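PDB 4RF6: arginine kinase from Anthopleura japonica, which catalyses the reversible transfer of a phosphoryl group from ATP to L-arginine, giving N(omega)-phospho-L-arginine and ADP, with two phosphagen kinase repeats in one chain. Local coordinates for residues Val34-Phe43 and Leu57-Val65; Gly492-Thr500 and Trp580-Arg588. All coordinates share one frame; numbering follows the deposited sequence.

Interaction 1: residues Val34-Phe43 and Leu57-Val65; sequences VKKYLTPKVF and LWDCINSGV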
ATOM      1  N   VAL A  34     -15.999   4.489 -35.034  1.00 29.86           N
ATOM      2  CA  VAL A  34     -16.478   3.657 -36.140  1.00 29.72           C
ATOM      3  C   VAL A  34     -17.660   4.322 -36.852  1.00 29.12           C
ATOM      4  O   VAL A  34     -17.765   4.271 -38.080  1.00 26.84           O
ATOM      5  CB  VAL A  34     -16.823   2.204 -35.706  1.00 22.21           C
ATOM      6  CG1 VAL A  34     -17.990   2.180 -34.726  1.00 25.06           C
ATOM      7  CG2 VAL A  34     -17.140   1.349 -36.934  1.00 21.69           C
ATOM      8  N   LYS A  35     -18.538   4.963 -36.086  1.00 33.03           N
ATOM      9  CA  LYS A  35     -19.654   5.700 -36.670  1.00 34.43           C
ATOM     10  C   LYS A  35     -19.110   6.856 -37.497  1.00 33.92           C
ATOM     11  O   LYS A  35     -19.584   7.136 -38.601  1.00 31.02           O
ATOM     12  CB  LYS A  35     -20.581   6.242 -35.579  1.00 37.06           C
ATOM     13  CG  LYS A  35     -21.360   7.485 -36.008  1.00 40.76           C
ATOM     14  CD  LYS A  35     -22.595   7.706 -35.153  1.00 42.56           C
ATOM     15  CE  LYS A  35     -23.571   8.655 -35.839  1.00 42.76           C
ATOM     16  NZ  LYS A  35     -24.930   8.567 -35.232  1.00 44.76           N
ATOM     17  N   LYS A  36     -18.097   7.515 -36.946  1.00 33.72           N
ATOM     18  CA  LYS A  36     -17.509   8.691 -37.567  1.00 37.06           C
ATOM     19  C   LYS A  36     -16.810   8.370 -38.897  1.00 36.15           C
ATOM     20  O   LYS A  36     -16.829   9.177 -39.830  1.00 37.20           O
ATOM     21  CB  LYS A  36     -16.540   9.365 -36.589  1.00 39.92           C
ATOM     22  CG  LYS A  36     -16.041  10.726 -37.043  1.00 45.09           C
ATOM     23  CD  LYS A  36     -15.149  11.388 -35.995  1.00 45.29           C
ATOM     24  CE  LYS A  36     -15.915  11.723 -34.725  1.00 45.53           C
ATOM     25  NZ  LYS A  36     -15.091  12.523 -33.767  1.00 44.10           N
ATOM     26  N   TYR A  37     -16.215   7.186 -38.998  1.00 33.20           N
ATOM     27  CA  TYR A  37     -15.380   6.884 -40.160  1.00 33.19           C
ATOM     28  C   TYR A  37     -15.797   5.694 -41.025  1.00 31.55           C
ATOM     29  O   TYR A  37     -15.253   5.510 -42.117  1.00 33.00           O
ATOM     30  CB  TYR A  37     -13.921   6.755 -39.734  1.00 30.89           C
ATOM     31  CG  TYR A  37     -13.403   8.025 -39.120  1.00 33.33           C
ATOM     32  CD1 TYR A  37     -13.213   9.157 -39.898  1.00 32.64           C
ATOM     33  CD2 TYR A  37     -13.127   8.100 -37.761  1.00 34.29           C
ATOM     34  CE1 TYR A  37     -12.747  10.326 -39.345  1.00 35.65           C
ATOM     35  CE2 TYR A  37     -12.660   9.265 -37.197  1.00 34.86           C
ATOM     36  CZ  TYR A  37     -12.473  10.375 -37.993  1.00 35.15           C
ATOM     37  OH  TYR A  37     -12.009  11.542 -37.442  1.00 35.80           O
ATOM     38  N   LEU A  38     -16.740   4.885 -40.554  1.00 27.42           N
ATOM     39  CA  LEU A  38     -17.322   3.886 -41.438  1.00 27.31           C
ATOM     40  C   LEU A  38     -18.485   4.510 -42.199  1.00 30.05           C
ATOM     41  O   LEU A  38     -19.641   4.420 -41.779  1.00 30.95           O
ATOM     42  CB  LEU A  38     -17.790   2.641 -40.691  1.00 26.51           C
ATOM     43  CG  LEU A  38     -18.284   1.532 -41.634  1.00 30.52           C
ATOM     44  CD1 LEU A  38     -17.120   0.768 -42.232  1.00 28.52           C
ATOM     45  CD2 LEU A  38     -19.232   0.602 -40.918  1.00 30.24           C
ATOM     46  N   THR A  39     -18.156   5.162 -43.310  1.00 31.57           N
ATOM     47  CA  THR A  39     -19.141   5.766 -44.192  1.00 32.69           C
ATOM     48  C   THR A  39     -19.552   4.710 -45.220  1.00 33.57           C
ATOM     49  O   THR A  39     -18.826   3.727 -45.412  1.00 31.22           O
ATOM     50  CB  THR A  39     -18.565   7.017 -44.879  1.00 36.30           C
ATOM     51  OG1 THR A  39     -17.452   6.646 -45.701  1.00 38.02           O
ATOM     52  CG2 THR A  39     -18.105   8.043 -43.835  1.00 35.70           C
ATOM     53  N   PRO A  40     -20.728   4.885 -45.857  1.00 34.57           N
ATOM     54  CA  PRO A  40     -21.232   3.897 -46.823  1.00 34.17           C
ATOM     55  C   PRO A  40     -20.219   3.578 -47.919  1.00 33.49           C
ATOM     56  O   PRO A  40     -20.160   2.444 -48.390  1.00 34.78           O
ATOM     57  CB  PRO A  40     -22.448   4.602 -47.429  1.00 35.11           C
ATOM     58  CG  PRO A  40     -22.949   5.477 -46.333  1.00 33.86           C
ATOM     59  CD  PRO A  40     -21.721   5.943 -45.586  1.00 34.33           C
ATOM     60  N   LYS A  41     -19.427   4.570 -48.310  1.00 33.45           N
ATOM     61  CA  LYS A  41     -18.428   4.375 -49.354  1.00 35.91           C
ATOM     62  C   LYS A  41     -17.209   3.593 -48.860  1.00 36.78           C
ATOM     63  O   LYS A  41     -16.661   2.753 -49.586  1.00 34.59           O
ATOM     64  CB  LYS A  41     -18.009   5.716 -49.947  1.00 39.15           C
ATOM     65  CG  LYS A  41     -19.073   6.355 -50.834  1.00 40.34           C
ATOM     66  CD  LYS A  41     -19.490   5.412 -51.956  1.00 40.38           C
ATOM     67  CE  LYS A  41     -20.383   6.117 -52.973  1.00 40.85           C
ATOM     68  NZ  LYS A  41     -20.626   5.280 -54.187  1.00 39.30           N
ATOM     69  N   VAL A  42     -16.780   3.883 -47.631  1.00 33.92           N
ATOM     70  CA  VAL A  42     -15.738   3.096 -46.982  1.00 31.05           C
ATOM     71  C   VAL A  42     -16.208   1.653 -46.895  1.00 28.85           C
ATOM     72  O   VAL A  42     -15.453   0.731 -47.208  1.00 29.80           O
ATOM     73  CB  VAL A  42     -15.391   3.622 -45.573  1.00 30.86           C
ATOM     74  CG1 VAL A  42     -14.455   2.658 -44.849  1.00 29.30           C
ATOM     75  CG2 VAL A  42     -14.746   4.989 -45.661  1.00 31.17           C
ATOM     76  N   PHE A  43     -17.462   1.461 -46.490  1.00 28.01           N
ATOM     77  CA  PHE A  43     -18.036   0.121 -46.392  1.00 31.03           C
ATOM     78  C   PHE A  43     -18.061  -0.590 -47.750  1.00 31.93           C
ATOM     79  O   PHE A  43     -17.620  -1.738 -47.862  1.00 32.49           O
ATOM     80  CB  PHE A  43     -19.448   0.147 -45.788  1.00 31.58           C
ATOM     81  CG  PHE A  43     -19.981  -1.222 -45.457  1.00 30.80           C
ATOM     82  CD1 PHE A  43     -19.660  -1.824 -44.249  1.00 28.96           C
ATOM     83  CD2 PHE A  43     -20.780  -1.916 -46.360  1.00 31.26           C
ATOM     84  CE1 PHE A  43     -20.133  -3.088 -43.937  1.00 27.65           C
ATOM     85  CE2 PHE A  43     -21.253  -3.186 -46.059  1.00 30.68           C
ATOM     86  CZ  PHE A  43     -20.928  -3.771 -44.843  1.00 29.70           C
ATOM     87  N   LEU A  57     -13.957  -6.908 -42.915  1.00 19.35           N
ATOM     88  CA  LEU A  57     -14.247  -5.593 -42.366  1.00 22.17           C
ATOM     89  C   LEU A  57     -15.296  -5.728 -41.271  1.00 23.72           C
ATOM     90  O   LEU A  57     -15.178  -5.119 -40.204  1.00 22.76           O
ATOM     91  CB  LEU A  57     -14.760  -4.667 -43.469  1.00 23.27           C
ATOM     92  CG  LEU A  57     -15.198  -3.251 -43.094  1.00 24.06           C
ATOM     93  CD1 LEU A  57     -14.016  -2.401 -42.645  1.00 24.44           C
ATOM     94  CD2 LEU A  57     -15.908  -2.599 -44.265  1.00 27.09           C
ATOM     95  N   TRP A  58     -16.320  -6.535 -41.540  1.00 21.45           N
ATOM     96  CA  TRP A  58     -17.375  -6.775 -40.562  1.00 23.16           C
ATOM     97  C   TRP A  58     -16.840  -7.359 -39.259  1.00 23.04           C
ATOM     98  O   TRP A  58     -17.302  -6.985 -38.178  1.00 23.34           O
ATOM     99  CB  TRP A  58     -18.469  -7.673 -41.142  1.00 24.78           C
ATOM    100  CG  TRP A  58     -19.748  -6.933 -41.340  1.00 25.52           C
ATOM    101  CD1 TRP A  58     -20.322  -6.575 -42.531  1.00 26.15           C
ATOM    102  CD2 TRP A  58     -20.607  -6.427 -40.314  1.00 24.57           C
ATOM    103  NE1 TRP A  58     -21.493  -5.891 -42.302  1.00 24.62           N
ATOM    104  CE2 TRP A  58     -21.687  -5.783 -40.949  1.00 25.33           C
ATOM    105  CE3 TRP A  58     -20.567  -6.461 -38.918  1.00 25.91           C
ATOM    106  CZ2 TRP A  58     -22.723  -5.176 -40.229  1.00 25.78           C
ATOM    107  CZ3 TRP A  58     -21.590  -5.860 -38.208  1.00 26.36           C
ATOM    108  CH2 TRP A  58     -22.655  -5.231 -38.862  1.00 26.28           C
ATOM    109  N   ASP A  59     -15.875  -8.275 -39.356  1.00 24.41           N
ATOM    110  CA  ASP A  59     -15.233  -8.834 -38.168  1.00 24.54           C
ATOM    111  C   ASP A  59     -14.623  -7.721 -37.326  1.00 27.37           C
ATOM    112  O   ASP A  59     -14.674  -7.746 -36.094  1.00 24.19           O
ATOM    113  CB  ASP A  59     -14.133  -9.824 -38.560  1.00 23.18           C
ATOM    114  CG  ASP A  59     -14.679 -11.107 -39.153  1.00 25.65           C
ATOM    115  OD1 ASP A  59     -15.712 -11.602 -38.658  1.00 28.02           O
ATOM    116  OD2 ASP A  59     -14.067 -11.620 -40.113  1.00 25.32           O
ATOM    117  N   CYS A  60     -14.046  -6.738 -38.008  1.00 28.23           N
ATOM    118  CA  CYS A  60     -13.369  -5.640 -37.334  1.00 25.98           C
ATOM    119  C   CYS A  60     -14.328  -4.647 -36.686  1.00 25.11           C
ATOM    120  O   CYS A  60     -14.061  -4.135 -35.598  1.00 24.44           O
ATOM    121  CB  CYS A  60     -12.445  -4.914 -38.307  1.00 24.05           C
ATOM    122  SG  CYS A  60     -10.978  -5.874 -38.730  1.00 24.43           S
ATOM    123  N   ILE A  61     -15.448  -4.377 -37.347  1.00 22.06           N
ATOM    124  CA  ILE A  61     -16.364  -3.353 -36.858  1.00 23.44           C
ATOM    125  C   ILE A  61     -17.461  -3.915 -35.963  1.00 20.90           C
ATOM    126  O   ILE A  61     -18.254  -3.153 -35.412  1.00 20.62           O
ATOM    127  CB  ILE A  61     -17.043  -2.596 -38.017  1.00 23.43           C
ATOM    128  CG1 ILE A  61     -17.978  -3.535 -38.785  1.00 22.63           C
ATOM    129  CG2 ILE A  61     -15.997  -1.958 -38.937  1.00 20.26           C
ATOM    130  CD1 ILE A  61     -18.849  -2.827 -39.808  1.00 24.72           C
ATOM    131  N   ASN A  62     -17.511  -5.237 -35.819  1.00 22.07           N
ATOM    132  CA  ASN A  62     -18.648  -5.877 -35.151  1.00 25.13           C
ATOM    133  C   ASN A  62     -18.947  -5.353 -33.748  1.00 27.12           C
ATOM    134  O   ASN A  62     -20.109  -5.108 -33.410  1.00 30.31           O
ATOM    135  CB  ASN A  62     -18.497  -7.398 -35.107  1.00 23.82           C
ATOM    136  CG  ASN A  62     -19.777  -8.093 -34.664  1.00 26.41           C
ATOM    137  OD1 ASN A  62     -20.844  -7.872 -35.242  1.00 24.57           O
ATOM    138  ND2 ASN A  62     -19.683  -8.914 -33.620  1.00 20.17           N
ATOM    139  N   SER A  63     -17.910  -5.180 -32.935  1.00 25.31           N
ATOM    140  CA  SER A  63     -18.114  -4.765 -31.548  1.00 25.05           C
ATOM    141  C   SER A  63     -18.750  -3.379 -31.469  1.00 24.13           C
ATOM    142  O   SER A  63     -19.598  -3.119 -30.606  1.00 25.91           O
ATOM    143  CB  SER A  63     -16.804  -4.792 -30.770  1.00 23.33           C
ATOM    144  OG  SER A  63     -17.032  -4.500 -29.406  1.00 25.96           O
ATOM    145  N   GLY A  64     -18.350  -2.498 -32.381  1.00 24.00           N
ATOM    146  CA  GLY A  64     -18.867  -1.141 -32.411  1.00 26.11           C
ATOM    147  C   GLY A  64     -20.311  -1.024 -32.869  1.00 28.44           C
ATOM    148  O   GLY A  64     -20.960   0.001 -32.634  1.00 29.68           O
ATOM    149  N   VAL A  65     -20.813  -2.060 -33.535  1.00 27.83           N
ATOM    150  CA  VAL A  65     -22.211  -2.091 -33.952  1.00 30.91           C
ATOM    151  C   VAL A  65     -23.059  -2.772 -32.880  1.00 33.60           C
ATOM    152  O   VAL A  65     -24.166  -2.321 -32.567  1.00 33.93           O
ATOM    153  CB  VAL A  65     -22.395  -2.825 -35.290  1.00 29.26           C
ATOM    154  CG1 VAL A  65     -23.818  -2.642 -35.794  1.00 31.16           C
ATOM    155  CG2 VAL A  65     -21.402  -2.312 -36.323  1.00 28.09           C
TER
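F43 and W58 make the aromatic part of this contact. The edge of the F43 ring comes up to the five-membered ring of W58. F43 CZ lies 3.4 Å from W58 NE1, and W58 CD1 sits in the plane of the F43 ring. The ring planes are at 86° and the two side chains meet obliquely. CG of F43 is anti to its backbone N (chi1 -170°), which swings the ring away from its own helix and over to helix 57-66. The polar end of W58 is satisfied elsewhere: its NE1 bonds to A18 O.

The aliphatic part runs along the same helix. L57, I61 and G64 face residues 34-43. L38 sends out two branches. Its CD2 meets I61 CD1 at 3.6 Å, and its CD1 lies 4.1 Å from L57 CD2. That same L57 CD2 touches F43 CD1 at 3.8 Å. I61 CD1 also rests over the centre of one face of the W58 ring, 4.0 Å above the plane, and comes near the edge of the F43 ring. At the other end V34 straddles I61 and G64. Its CG2 is 4.0 Å from I61 CG2, and its CG1 is 4.1 Å from G64 CA. G64 lies close to G73, a probable substrate-binding residue, so this packing borders the probable arginine site.

The backbone part is local. L38 is the centre of an inverse gamma turn between helices 33-37 and 40-46. T39 N-caps the second helix through a weak bond from V42 N to T39 OG1. L88 of helix 86-96 touches both L57 and I61.

The segments meet through carbon and aromatic surfaces in the buried interior of the small N-terminal domain. The chemistry implies that shape fit and burial of apolar surface hold the helices together here.

Interaction 2: residues Gly492-Thr500 and Trp580-Arg588; sequences GYALTPGLT and WINEEDQLR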
ATOM      1  N   GLY A 492      18.374   1.689  13.921  1.00 12.99           N
ATOM      2  CA  GLY A 492      18.875   1.889  12.576  1.00 17.99           C
ATOM      3  C   GLY A 492      17.846   2.474  11.628  1.00 22.92           C
ATOM      4  O   GLY A 492      18.138   2.698  10.452  1.00 24.42           O
ATOM      5  N   TYR A 493      16.642   2.724  12.137  1.00 20.10           N
ATOM      6  CA  TYR A 493      15.572   3.249  11.303  1.00 17.01           C
ATOM      7  C   TYR A 493      14.982   4.521  11.895  1.00 13.98           C
ATOM      8  O   TYR A 493      15.267   4.879  13.034  1.00 14.15           O
ATOM      9  CB  TYR A 493      14.484   2.190  11.127  1.00 15.56           C
ATOM     10  CG  TYR A 493      14.987   0.938  10.456  1.00 16.37           C
ATOM     11  CD1 TYR A 493      15.057   0.856   9.071  1.00 17.25           C
ATOM     12  CD2 TYR A 493      15.409  -0.153  11.205  1.00 17.67           C
ATOM     13  CE1 TYR A 493      15.527  -0.278   8.450  1.00 20.21           C
ATOM     14  CE2 TYR A 493      15.872  -1.299  10.594  1.00 20.08           C
ATOM     15  CZ  TYR A 493      15.930  -1.352   9.216  1.00 21.75           C
ATOM     16  OH  TYR A 493      16.394  -2.486   8.601  1.00 23.00           O
ATOM     17  N   ALA A 494      14.153   5.206  11.116  1.00 14.18           N
ATOM     18  CA  ALA A 494      13.351   6.300  11.653  1.00 15.09           C
ATOM     19  C   ALA A 494      12.373   5.689  12.649  1.00 15.72           C
ATOM     20  O   ALA A 494      12.322   4.460  12.816  1.00 14.79           O
ATOM     21  CB  ALA A 494      12.601   7.003  10.540  1.00 18.02           C
ATOM     22  N   LEU A 495      11.587   6.523  13.319  1.00 12.58           N
ATOM     23  CA  LEU A 495      10.489   5.976  14.105  1.00 14.58           C
ATOM     24  C   LEU A 495       9.312   5.845  13.146  1.00 16.79           C
ATOM     25  O   LEU A 495       9.402   6.287  12.000  1.00 16.89           O
ATOM     26  CB  LEU A 495      10.176   6.857  15.312  1.00 12.95           C
ATOM     27  CG  LEU A 495      11.298   6.875  16.358  1.00 12.80           C
ATOM     28  CD1 LEU A 495      11.179   8.055  17.311  1.00 13.68           C
ATOM     29  CD2 LEU A 495      11.293   5.576  17.141  1.00  9.15           C
ATOM     30  N   THR A 496       8.226   5.219  13.589  1.00 15.24           N
ATOM     31  CA  THR A 496       7.061   4.999  12.728  1.00 14.42           C
ATOM     32  C   THR A 496       6.569   6.217  11.913  1.00 14.05           C
ATOM     33  O   THR A 496       6.264   6.073  10.723  1.00 14.32           O
ATOM     34  CB  THR A 496       5.900   4.347  13.519  1.00 16.81           C
ATOM     35  OG1 THR A 496       6.298   3.028  13.929  1.00 21.77           O
ATOM     36  CG2 THR A 496       4.670   4.226  12.663  1.00 21.88           C
ATOM     37  N   PRO A 497       6.491   7.414  12.533  1.00 14.60           N
ATOM     38  CA  PRO A 497       5.958   8.538  11.747  1.00 14.71           C
ATOM     39  C   PRO A 497       6.880   8.984  10.618  1.00 17.49           C
ATOM     40  O   PRO A 497       6.410   9.651   9.691  1.00 20.28           O
ATOM     41  CB  PRO A 497       5.851   9.665  12.778  1.00 14.19           C
ATOM     42  CG  PRO A 497       5.760   8.966  14.106  1.00 17.04           C
ATOM     43  CD  PRO A 497       6.661   7.779  13.952  1.00 13.03           C
ATOM     44  N   GLY A 498       8.165   8.643  10.693  1.00 16.78           N
ATOM     45  CA  GLY A 498       9.123   9.127   9.709  1.00 15.07           C
ATOM     46  C   GLY A 498       9.603   8.071   8.730  1.00 16.03           C
ATOM     47  O   GLY A 498      10.453   8.344   7.878  1.00 16.42           O
ATOM     48  N   LEU A 499       9.053   6.863   8.845  1.00 17.17           N
ATOM     49  CA  LEU A 499       9.489   5.731   8.025  1.00 16.64           C
ATOM     50  C   LEU A 499       9.296   5.959   6.529  1.00 18.49           C
ATOM     51  O   LEU A 499       8.266   6.486   6.097  1.00 15.98           O
ATOM     52  CB  LEU A 499       8.742   4.451   8.424  1.00 16.31           C
ATOM     53  CG  LEU A 499       9.090   3.748   9.730  1.00 16.96           C
ATOM     54  CD1 LEU A 499       8.205   2.514   9.918  1.00 19.90           C
ATOM     55  CD2 LEU A 499      10.554   3.353   9.756  1.00 16.92           C
ATOM     56  N   THR A 500      10.293   5.551   5.742  1.00 21.89           N
ATOM     57  CA  THR A 500      10.153   5.490   4.290  1.00 20.68           C
ATOM     58  C   THR A 500       9.581   4.128   3.927  1.00 18.06           C
ATOM     59  O   THR A 500       9.529   3.226   4.771  1.00 16.83           O
ATOM     60  CB  THR A 500      11.494   5.668   3.560  1.00 21.73           C
ATOM     61  OG1 THR A 500      12.354   4.561   3.859  1.00 20.65           O
ATOM     62  CG2 THR A 500      12.174   6.973   3.963  1.00 22.33           C
ATOM     63  N   TRP A 580       2.549  -7.339  17.349  1.00 18.48           N
ATOM     64  CA  TRP A 580       2.044  -6.545  16.239  1.00 19.42           C
ATOM     65  C   TRP A 580       3.228  -5.866  15.574  1.00 20.93           C
ATOM     66  O   TRP A 580       4.067  -5.263  16.253  1.00 19.62           O
ATOM     67  CB  TRP A 580       1.047  -5.497  16.719  1.00 20.93           C
ATOM     68  CG  TRP A 580      -0.282  -6.064  17.091  1.00 24.93           C
ATOM     69  CD1 TRP A 580      -0.713  -7.351  16.907  1.00 27.43           C
ATOM     70  CD2 TRP A 580      -1.361  -5.364  17.721  1.00 27.86           C
ATOM     71  NE1 TRP A 580      -1.996  -7.488  17.382  1.00 28.50           N
ATOM     72  CE2 TRP A 580      -2.417  -6.285  17.886  1.00 28.10           C
ATOM     73  CE3 TRP A 580      -1.536  -4.047  18.163  1.00 29.04           C
ATOM     74  CZ2 TRP A 580      -3.637  -5.929  18.475  1.00 29.83           C
ATOM     75  CZ3 TRP A 580      -2.747  -3.694  18.744  1.00 31.60           C
ATOM     76  CH2 TRP A 580      -3.780  -4.633  18.898  1.00 31.92           C
ATOM     77  N   ILE A 581       3.298  -5.967  14.248  1.00 20.31           N
ATOM     78  CA  ILE A 581       4.403  -5.379  13.498  1.00 18.68           C
ATOM     79  C   ILE A 581       3.969  -4.141  12.719  1.00 17.31           C
ATOM     80  O   ILE A 581       3.029  -4.194  11.916  1.00 16.79           O
ATOM     81  CB  ILE A 581       5.044  -6.402  12.542  1.00 22.37           C
ATOM     82  CG1 ILE A 581       5.502  -7.636  13.321  1.00 23.27           C
ATOM     83  CG2 ILE A 581       6.223  -5.778  11.800  1.00 19.04           C
ATOM     84  CD1 ILE A 581       6.161  -8.701  12.456  1.00 24.37           C
ATOM     85  N   ASN A 582       4.661  -3.031  12.976  1.00 17.53           N
ATOM     86  CA  ASN A 582       4.430  -1.769  12.281  1.00 19.61           C
ATOM     87  C   ASN A 582       3.020  -1.205  12.444  1.00 23.16           C
ATOM     88  O   ASN A 582       2.490  -0.565  11.533  1.00 23.03           O
ATOM     89  CB  ASN A 582       4.820  -1.880  10.797  1.00 21.70           C
ATOM     90  CG  ASN A 582       6.326  -1.888  10.592  1.00 20.49           C
ATOM     91  OD1 ASN A 582       7.050  -1.175  11.279  1.00 23.81           O
ATOM     92  ND2 ASN A 582       6.802  -2.705   9.648  1.00 17.51           N
ATOM     93  N   GLU A 583       2.420  -1.449  13.607  1.00 24.78           N
ATOM     94  CA  GLU A 583       1.160  -0.807  13.958  1.00 29.22           C
ATOM     95  C   GLU A 583       1.432   0.664  14.326  1.00 31.87           C
ATOM     96  O   GLU A 583       1.709   1.484  13.445  1.00 38.82           O
ATOM     97  CB  GLU A 583       0.471  -1.568  15.096  1.00 30.46           C
ATOM     98  CG  GLU A 583      -0.978  -1.157  15.357  1.00 34.76           C
ATOM     99  CD  GLU A 583      -1.161  -0.479  16.705  1.00 38.43           C
ATOM    100  OE1 GLU A 583      -0.254  -0.592  17.559  1.00 35.36           O
ATOM    101  OE2 GLU A 583      -2.212   0.169  16.900  1.00 41.99           O
ATOM    102  N   GLU A 584       1.378   1.003  15.613  1.00 23.88           N
ATOM    103  CA  GLU A 584       1.695   2.366  16.061  1.00 23.03           C
ATOM    104  C   GLU A 584       3.198   2.506  16.286  1.00 21.70           C
ATOM    105  O   GLU A 584       3.806   3.519  15.925  1.00 24.45           O
ATOM    106  CB  GLU A 584       0.939   2.708  17.348  1.00 29.53           C
ATOM    107  CG  GLU A 584       1.136   4.147  17.831  1.00 35.70           C
ATOM    108  CD  GLU A 584       0.304   4.474  19.063  1.00 41.30           C
ATOM    109  OE1 GLU A 584      -0.428   3.583  19.541  1.00 40.98           O
ATOM    110  OE2 GLU A 584       0.377   5.620  19.551  1.00 44.23           O
ATOM    111  N   ASP A 585       3.781   1.492  16.916  1.00 18.75           N
ATOM    112  CA  ASP A 585       5.226   1.347  16.962  1.00 18.49           C
ATOM    113  C   ASP A 585       5.604   0.193  16.043  1.00 17.13           C
ATOM    114  O   ASP A 585       4.739  -0.565  15.587  1.00 17.15           O
ATOM    115  CB  ASP A 585       5.706   1.069  18.388  1.00 18.81           C
ATOM    116  CG  ASP A 585       5.612   2.287  19.283  1.00 21.20           C
ATOM    117  OD1 ASP A 585       6.514   3.145  19.200  1.00 17.77           O
ATOM    118  OD2 ASP A 585       4.637   2.381  20.062  1.00 23.27           O
ATOM    119  N   GLN A 586       6.893   0.063  15.762  1.00 14.00           N
ATOM    120  CA  GLN A 586       7.351  -0.987  14.868  1.00 16.84           C
ATOM    121  C   GLN A 586       7.102  -2.347  15.505  1.00 16.52           C
ATOM    122  O   GLN A 586       6.733  -3.308  14.824  1.00 18.34           O
ATOM    123  CB  GLN A 586       8.820  -0.743  14.511  1.00 16.68           C
ATOM    124  CG  GLN A 586       8.969   0.552  13.688  1.00 15.25           C
ATOM    125  CD  GLN A 586      10.352   1.176  13.731  1.00 17.01           C
ATOM    126  OE1 GLN A 586      11.334   0.534  14.111  1.00 15.03           O
ATOM    127  NE2 GLN A 586      10.434   2.442  13.332  1.00 13.14           N
ATOM    128  N   LEU A 587       7.257  -2.398  16.827  1.00 15.30           N
ATOM    129  CA  LEU A 587       6.999  -3.605  17.602  1.00 17.96           C
ATOM    130  C   LEU A 587       6.104  -3.329  18.804  1.00 18.58           C
ATOM    131  O   LEU A 587       6.407  -2.457  19.631  1.00 19.91           O
ATOM    132  CB  LEU A 587       8.311  -4.214  18.091  1.00 19.02           C
ATOM    133  CG  LEU A 587       9.252  -4.709  17.002  1.00 23.54           C
ATOM    134  CD1 LEU A 587      10.611  -5.057  17.571  1.00 21.75           C
ATOM    135  CD2 LEU A 587       8.630  -5.922  16.325  1.00 25.53           C
ATOM    136  N   ARG A 588       5.002  -4.070  18.897  1.00 16.46           N
ATOM    137  CA  ARG A 588       4.245  -4.137  20.141  1.00 20.27           C
ATOM    138  C   ARG A 588       4.260  -5.593  20.585  1.00 20.90           C
ATOM    139  O   ARG A 588       3.753  -6.476  19.886  1.00 19.98           O
ATOM    140  CB  ARG A 588       2.815  -3.641  19.964  1.00 27.91           C
ATOM    141  CG  ARG A 588       2.091  -3.475  21.292  1.00 34.91           C
ATOM    142  CD  ARG A 588       0.588  -3.534  21.125  1.00 40.86           C
ATOM    143  NE  ARG A 588      -0.044  -2.243  21.364  1.00 46.39           N
ATOM    144  CZ  ARG A 588      -1.254  -2.099  21.898  1.00 51.90           C
ATOM    145  NH1 ARG A 588      -1.954  -3.170  22.250  1.00 52.39           N
ATOM    146  NH2 ARG A 588      -1.762  -0.888  22.086  1.00 54.36           N
TER
HETATM  147  O   HOH W   1       7.800   4.560  16.406  1.00 16.37           O
HETATM  148  O   HOH W   2       6.062   1.334  12.070  1.00 44.11           O
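The flat amide of Q586 reaches edge-on to the loop 492-500. Its NE2 donates to A494 O at 2.8 Å, with an N-H...O angle of 147° and the acceptor almost in the amide plane. L499 packs against the same nitrogen, with CD2 3.7 Å from Q586 NE2. The Q586 chain is extended beyond CG, which carries the amide across to the loop. The amide oxygen, OE1, accepts from V490 N, so both amide atoms of Q586 are bonded and its rotation is fixed. A494 O also receives Q619 NE2, so two side-chain amides grip this carbonyl. Within 580-588, W580 CZ3 lies 3.5 Å above one face of the R588 guanidinium, offset toward its rim.

T496 is the loop's main point of entry into the turn. Its OG1 lies 3.2 Å from E584 O, a weak bond whose proton has another acceptor in reach. T496 CG2 packs against E584 O at 3.4 Å. Water 2 donates to N582 OD1 at 2.8 Å, while N582 ND2 bonds to G566 O. This water also lies 2.5 Å from T496 OG1, a short approach, so that link is doubtful. Water 1 accepts from T496 N at 2.9 Å and may give a weak bond to D585 OD1. That carboxylate oxygen has firmer partners in S628 and N489.

Within the turn, E584 N bonds to E583 OE1 from above the carboxylate plane. The backbone bond from N582 N to Q586 O closes its base. The arrangement is a beta hairpin connection between antiparallel strands 577-581 and 587-594, covered by the loop that leads into helix 501-516. It belongs to the large antiparallel sheet of the phosphagen kinase C-terminal domain, in the second repeat.

From the N terminus, the chain first enters interaction 1. It closes a short loop of 13 residues between 34-43 and 57-65 and joins helices of the N-terminal phosphagen kinase domain in the first repeat. The chain then builds the first eight-stranded sheet and passes through helix 344-370 into the second repeat. Interaction 2 opens much later and closes a longer loop of 79 residues. It ties the segment before helix 501-516 to the hairpin of strands 577-581 and 587-594. The two contacts lie in series, neither nested nor crossed. The centres of interactions 1 and 2 are about 59 Å apart, and the two do not touch.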